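Local coordinates for putative aspartate aminotransferase (Thermus thermophilus, PDB 1IUG), which probably transfers amino groups between aspartate and 2-oxoglutarate, as a class-V aminotransferase that uses pyridoxal 5'-phosphate, at residues E52-T57 and R217-Q222; W259-L264 and A283-Y288. All blocks are in the same frame, centred on the assembly; numbering follows the deposited sequence.

Interaction 1: E52-T57 and R217-Q222; sequences EVLILT and RELKAQ
A pair of hydrogen bonds, one accepted and one donated by a single side-chain amide, carries the polar half of the contact between strand 52-57 and helix 217-222. Q222 leaves the helix with CG anti to its carbonyl carbon and then runs out extended (chi2 -166°), which delivers the flat amide to the backbone of I55. The peptide N of I55 donates to OE1 of Q222 at 2.8 Å, nearly straight and along a lone pair in the carbonyl plane. Q222 NE2 in turn donates to the carbonyl O of I55, also at 2.8 Å, but more bent and from above that carbonyl's plane. The second hydrogen on Q222 NE2 goes to OE1 of E218, one helical turn back, at 2.9 Å; the carboxylate is met from above its plane, and the same oxygen accepts from the backbone N of A228. In place of Q222, an alanine would remove both partners of I55 and would probably loosen the helix from the sheet edge.

The apolar half centres on L54. Its CD2 touches CD2 of L219 and lies 3.6 Å from OE1 of Q222. L219 CD2 also reaches E52 CB at 4.0 Å, the two side chains crossing at about a right angle, while the carboxylate of E52 turns to a salt bridge with R40.

Because 52-57 is the edge strand of the seven-stranded sheet within this chain, pairing with 193-198, the outward N-H and C=O of I55 lack a neighbouring strand, and the Q222 amide stands in for one.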
loop_
_atom_site.group_PDB
_atom_site.type_symbol
_atom_site.label_atom_id
_atom_site.label_comp_id
_atom_site.label_asym_id
_atom_site.label_seq_id
_atom_site.Cartn_x
_atom_site.Cartn_y
_atom_site.Cartn_z
ATOM N N GLU A 52 -15.911 9.483 9.795
ATOM C CA GLU A 52 -14.542 9.015 9.998
ATOM C C GLU A 52 -13.791 8.831 8.689
ATOM O O GLU A 52 -14.378 8.510 7.658
ATOM C CB GLU A 52 -14.546 7.671 10.735
ATOM C CG GLU A 52 -15.266 7.652 12.076
ATOM C CD GLU A 52 -14.527 8.396 13.178
ATOM O OE1 GLU A 52 -13.314 8.661 13.041
ATOM O OE2 GLU A 52 -15.169 8.709 14.202
ATOM N N VAL A 53 -12.485 9.050 8.738
ATOM C CA VAL A 53 -11.641 8.865 7.568
ATOM C C VAL A 53 -10.648 7.761 7.913
ATOM O O VAL A 53 -9.991 7.807 8.957
ATOM C CB VAL A 53 -10.878 10.151 7.178
ATOM C CG1 VAL A 53 -10.101 9.919 5.883
ATOM C CG2 VAL A 53 -11.851 11.316 7.007
ATOM N N LEU A 54 -10.606 6.732 7.075
ATOM C CA LEU A 54 -9.696 5.613 7.288
ATOM C C LEU A 54 -8.483 5.711 6.362
ATOM O O LEU A 54 -8.616 6.037 5.179
ATOM C CB LEU A 54 -10.430 4.289 7.068
ATOM C CG LEU A 54 -11.583 4.016 8.041
ATOM C CD1 LEU A 54 -12.320 2.751 7.649
ATOM C CD2 LEU A 54 -11.050 3.917 9.463
ATOM N N ILE A 55 -7.302 5.473 6.927
ATOM C CA ILE A 55 -6.050 5.510 6.181
ATOM C C ILE A 55 -5.657 4.085 5.796
ATOM O O ILE A 55 -5.458 3.228 6.663
ATOM C CB ILE A 55 -4.918 6.123 7.021
ATOM C CG1 ILE A 55 -5.300 7.542 7.457
ATOM C CG2 ILE A 55 -3.608 6.110 6.235
ATOM C CD1 ILE A 55 -4.238 8.235 8.275
ATOM N N LEU A 56 -5.560 3.836 4.493
ATOM C CA LEU A 56 -5.199 2.514 3.983
ATOM C C LEU A 56 -3.852 2.562 3.282
ATOM O O LEU A 56 -3.534 3.530 2.589
ATOM C CB LEU A 56 -6.256 2.017 2.994
ATOM C CG LEU A 56 -7.721 1.998 3.445
ATOM C CD1 LEU A 56 -8.571 1.452 2.317
ATOM C CD2 LEU A 56 -7.904 1.159 4.698
ATOM N N THR A 57 -3.060 1.516 3.470
ATOM C CA THR A 57 -1.755 1.442 2.838
ATOM C C THR A 57 -1.928 0.779 1.476
ATOM O O THR A 57 -2.167 -0.425 1.376
ATOM C CB THR A 57 -0.749 0.686 3.732
ATOM O OG1 THR A 57 -0.567 1.426 4.947
ATOM C CG2 THR A 57 0.603 0.543 3.036
ATOM N N ARG A 217 -12.726 -3.799 10.904
ATOM C CA ARG A 217 -11.638 -3.818 11.868
ATOM C C ARG A 217 -10.567 -2.746 11.740
ATOM O O ARG A 217 -9.809 -2.512 12.674
ATOM C CB ARG A 217 -11.175 -5.215 12.345
ATOM C CG ARG A 217 -9.738 -5.728 12.111
ATOM C CD ARG A 217 -9.300 -5.933 10.695
ATOM N NE ARG A 217 -9.095 -7.381 10.553
ATOM C CZ ARG A 217 -9.503 -8.121 9.524
ATOM N NH1 ARG A 217 -10.128 -7.569 8.496
ATOM N NH2 ARG A 217 -9.391 -9.437 9.576
ATOM N N GLU A 218 -10.591 -2.019 10.627
ATOM C CA GLU A 218 -9.679 -0.894 10.451
ATOM C C GLU A 218 -10.286 0.225 11.306
ATOM O O GLU A 218 -9.579 0.886 12.056
ATOM C CB GLU A 218 -9.598 -0.438 8.988
ATOM C CG GLU A 218 -8.627 -1.225 8.120
ATOM C CD GLU A 218 -7.153 -0.973 8.441
ATOM O OE1 GLU A 218 -6.828 -0.308 9.453
ATOM O OE2 GLU A 218 -6.302 -1.458 7.665
ATOM N N LEU A 219 -11.610 0.385 11.220
ATOM C CA LEU A 219 -12.336 1.408 11.989
ATOM C C LEU A 219 -12.106 1.173 13.476
ATOM O O LEU A 219 -11.747 2.089 14.211
ATOM C CB LEU A 219 -13.835 1.350 11.673
ATOM C CG LEU A 219 -14.776 2.498 12.073
ATOM C CD1 LEU A 219 -15.073 2.480 13.558
ATOM C CD2 LEU A 219 -14.201 3.837 11.644
ATOM N N LYS A 220 -12.291 -0.074 13.889
ATOM C CA LYS A 220 -12.102 -0.512 15.270
ATOM C C LYS A 220 -10.708 -0.086 15.751
ATOM O O LYS A 220 -10.567 0.520 16.816
ATOM C CB LYS A 220 -12.263 -2.043 15.305
ATOM C CG LYS A 220 -12.353 -2.768 16.657
ATOM C CD LYS A 220 -11.129 -2.599 17.548
ATOM C CE LYS A 220 -11.263 -3.368 18.870
ATOM N NZ LYS A 220 -12.545 -4.128 19.004
ATOM N N ALA A 221 -9.692 -0.369 14.937
ATOM C CA ALA A 221 -8.308 -0.033 15.265
ATOM C C ALA A 221 -7.932 1.443 15.097
ATOM O O ALA A 221 -7.263 2.015 15.960
ATOM C CB ALA A 221 -7.356 -0.901 14.449
ATOM N N GLN A 222 -8.347 2.051 13.989
ATOM C CA GLN A 222 -8.010 3.448 13.718
ATOM C C GLN A 222 -8.653 4.451 14.663
ATOM O O GLN A 222 -8.145 5.556 14.842
ATOM C CB GLN A 222 -8.250 3.793 12.247
ATOM C CG GLN A 222 -7.356 2.962 11.333
ATOM C CD GLN A 222 -7.280 3.473 9.908
ATOM O OE1 GLN A 222 -7.499 4.655 9.640
ATOM N NE2 GLN A 222 -6.934 2.581 8.986
#

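Interaction 2: W259-L264 and A283-Y288; sequences WQNALL and AVAAFY
Helix 259-264 runs nearly parallel to strand 285-288, their axes 13° apart in direction and 9.0 Å apart at closest approach, with N261 and A285 facing each other at the nearest CA pair. N261 supplies the polar link. Its CG stands anti to the backbone N (chi1 -159°), which lowers the amide onto the peptide joining V284 to A285. ND2 donates to the carbonyl O of V284 at 3.2 Å; that oxygen lies close to the amide plane of N261, yet the donor sits well above the plane of the V284 carbonyl, so the bond is made over the peptide's face. OD1 lies over the face of the same peptide, 3.2 Å from V284 C, and comes within 3.8 Å of the A285 methyl.

One helical turn on, L264 meets that methyl with its own CB, at 3.9 Å, and its side chain also packs on L323 and L325. The A285 methyl thus touches both N261 and L264. F287, two residues further along the strand, brings the edge of its ring to the backbone of L264: CZ lies 3.4 Å from the carbonyl O of L264, which sits near the ring plane.

The CB of V284 points away from the helix, and its side chain touches R322, the predicted substrate-binding arginine on the adjacent strand 320-323. The contact is a helix-on-sheet layer in the small domain of a fold-type I, pyridoxal-phosphate-dependent aminotransferase: helix 250-270 packs against the sheet at strand 285-288, and the V284 side chain lies next to the probable substrate site.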
loop_
_atom_site.group_PDB
_atom_site.type_symbol
_atom_site.label_atom_id
_atom_site.label_comp_id
_atom_site.label_asym_id
_atom_site.label_seq_id
_atom_site.Cartn_x
_atom_site.Cartn_y
_atom_site.Cartn_z
ATOM N N TRP A 259 -6.393 29.252 -10.180
ATOM C CA TRP A 259 -5.733 30.265 -10.998
ATOM C C TRP A 259 -4.637 29.646 -11.872
ATOM O O TRP A 259 -4.511 29.982 -13.050
ATOM C CB TRP A 259 -5.151 31.367 -10.106
ATOM C CG TRP A 259 -4.369 32.396 -10.864
ATOM C CD1 TRP A 259 -4.862 33.512 -11.474
ATOM C CD2 TRP A 259 -2.958 32.381 -11.131
ATOM N NE1 TRP A 259 -3.848 34.190 -12.109
ATOM C CE2 TRP A 259 -2.670 33.518 -11.916
ATOM C CE3 TRP A 259 -1.913 31.512 -10.786
ATOM C CZ2 TRP A 259 -1.377 33.812 -12.365
ATOM C CZ3 TRP A 259 -0.628 31.802 -11.233
ATOM C CH2 TRP A 259 -0.372 32.944 -12.015
ATOM N N GLN A 260 -3.861 28.732 -11.292
ATOM C CA GLN A 260 -2.775 28.053 -12.002
ATOM C C GLN A 260 -3.260 27.217 -13.183
ATOM O O GLN A 260 -2.624 27.199 -14.236
ATOM C CB GLN A 260 -1.975 27.160 -11.040
ATOM C CG GLN A 260 -1.078 27.926 -10.072
ATOM C CD GLN A 260 -0.392 27.023 -9.055
ATOM O OE1 GLN A 260 -0.989 26.074 -8.553
ATOM N NE2 GLN A 260 0.862 27.330 -8.736
ATOM N N ASN A 261 -4.379 26.519 -13.000
ATOM C CA ASN A 261 -4.933 25.681 -14.052
ATOM C C ASN A 261 -5.544 26.534 -15.159
ATOM O O ASN A 261 -5.404 26.216 -16.343
ATOM C CB ASN A 261 -5.983 24.725 -13.484
ATOM C CG ASN A 261 -6.209 23.522 -14.374
ATOM O OD1 ASN A 261 -5.271 22.792 -14.692
ATOM N ND2 ASN A 261 -7.454 23.309 -14.783
ATOM N N ALA A 262 -6.211 27.619 -14.764
ATOM C CA ALA A 262 -6.832 28.537 -15.714
ATOM C C ALA A 262 -5.737 29.200 -16.548
ATOM O O ALA A 262 -5.952 29.562 -17.707
ATOM C CB ALA A 262 -7.643 29.587 -14.976
ATOM N N LEU A 263 -4.562 29.347 -15.941
ATOM C CA LEU A 263 -3.405 29.938 -16.606
ATOM C C LEU A 263 -2.981 29.042 -17.772
ATOM O O LEU A 263 -2.640 29.536 -18.848
ATOM C CB LEU A 263 -2.252 30.090 -15.609
ATOM C CG LEU A 263 -0.957 30.728 -16.115
ATOM C CD1 LEU A 263 -1.203 32.189 -16.481
ATOM C CD2 LEU A 263 0.118 30.618 -15.047
ATOM N N LEU A 264 -3.025 27.727 -17.556
ATOM C CA LEU A 264 -2.654 26.757 -18.587
ATOM C C LEU A 264 -3.657 26.740 -19.739
ATOM O O LEU A 264 -3.266 26.664 -20.905
ATOM C CB LEU A 264 -2.520 25.357 -17.989
ATOM C CG LEU A 264 -1.431 25.167 -16.929
ATOM C CD1 LEU A 264 -1.471 23.739 -16.408
ATOM C CD2 LEU A 264 -0.070 25.497 -17.510
ATOM N N ALA A 283 -7.723 20.320 -11.346
ATOM C CA ALA A 283 -6.655 19.326 -11.230
ATOM C C ALA A 283 -5.772 19.122 -12.453
ATOM O O ALA A 283 -4.623 18.697 -12.323
ATOM C CB ALA A 283 -7.242 17.985 -10.801
ATOM N N VAL A 284 -6.296 19.416 -13.637
ATOM C CA VAL A 284 -5.533 19.202 -14.862
ATOM C C VAL A 284 -6.122 19.976 -16.036
ATOM O O VAL A 284 -7.301 20.334 -16.023
ATOM C CB VAL A 284 -5.505 17.672 -15.198
ATOM C CG1 VAL A 284 -6.920 17.140 -15.346
ATOM C CG2 VAL A 284 -4.685 17.386 -16.451
ATOM N N ALA A 285 -5.273 20.297 -17.011
ATOM C CA ALA A 285 -5.691 20.998 -18.225
ATOM C C ALA A 285 -5.516 20.020 -19.387
ATOM O O ALA A 285 -4.397 19.592 -19.692
ATOM C CB ALA A 285 -4.845 22.249 -18.446
ATOM N N ALA A 286 -6.631 19.632 -20.002
ATOM C CA ALA A 286 -6.606 18.689 -21.114
ATOM C C ALA A 286 -6.864 19.380 -22.448
ATOM O O ALA A 286 -7.800 20.170 -22.576
ATOM C CB ALA A 286 -7.624 17.580 -20.882
ATOM N N PHE A 287 -6.030 19.067 -23.438
ATOM C CA PHE A 287 -6.147 19.664 -24.766
ATOM C C PHE A 287 -6.180 18.645 -25.892
ATOM O O PHE A 287 -5.538 17.595 -25.817
ATOM C CB PHE A 287 -4.964 20.598 -25.045
ATOM C CG PHE A 287 -4.865 21.765 -24.111
ATOM C CD1 PHE A 287 -3.898 21.784 -23.111
ATOM C CD2 PHE A 287 -5.719 22.851 -24.242
ATOM C CE1 PHE A 287 -3.782 22.874 -22.252
ATOM C CE2 PHE A 287 -5.613 23.946 -23.391
ATOM C CZ PHE A 287 -4.642 23.959 -22.391
ATOM N N TYR A 288 -6.926 18.969 -26.945
ATOM C CA TYR A 288 -6.982 18.117 -28.127
ATOM C C TYR A 288 -5.751 18.493 -28.948
ATOM O O TYR A 288 -5.423 19.678 -29.073
ATOM C CB TYR A 288 -8.242 18.395 -28.958
ATOM C CG TYR A 288 -9.476 17.665 -28.488
ATOM C CD1 TYR A 288 -10.537 18.355 -27.900
ATOM C CD2 TYR A 288 -9.589 16.283 -28.636
ATOM C CE1 TYR A 288 -11.683 17.687 -27.472
ATOM C CE2 TYR A 288 -10.731 15.604 -28.210
ATOM C CZ TYR A 288 -11.772 16.315 -27.629
ATOM O OH TYR A 288 -12.898 15.651 -27.200
#

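Both contacts set a helix against a strand in buried surroundings, but they share no element and lie on opposite sides of the chain's centre, with nearest atoms about 19 Å apart. Interaction 1 belongs to the seven-stranded sheet of the cofactor-binding domain, where the helix lies across an outermost strand; interaction 2 belongs to the smaller mixed sheet, where the helix runs along an inner strand whose backbone pairs on both sides. The chemistry follows: a glutamine bonds both polar groups of one edge residue in the first, whereas in the second a single asparagine bond over a peptide accompanies van der Waals contact with an alanine. Only 283-288 adjoins the predicted substrate-binding residue.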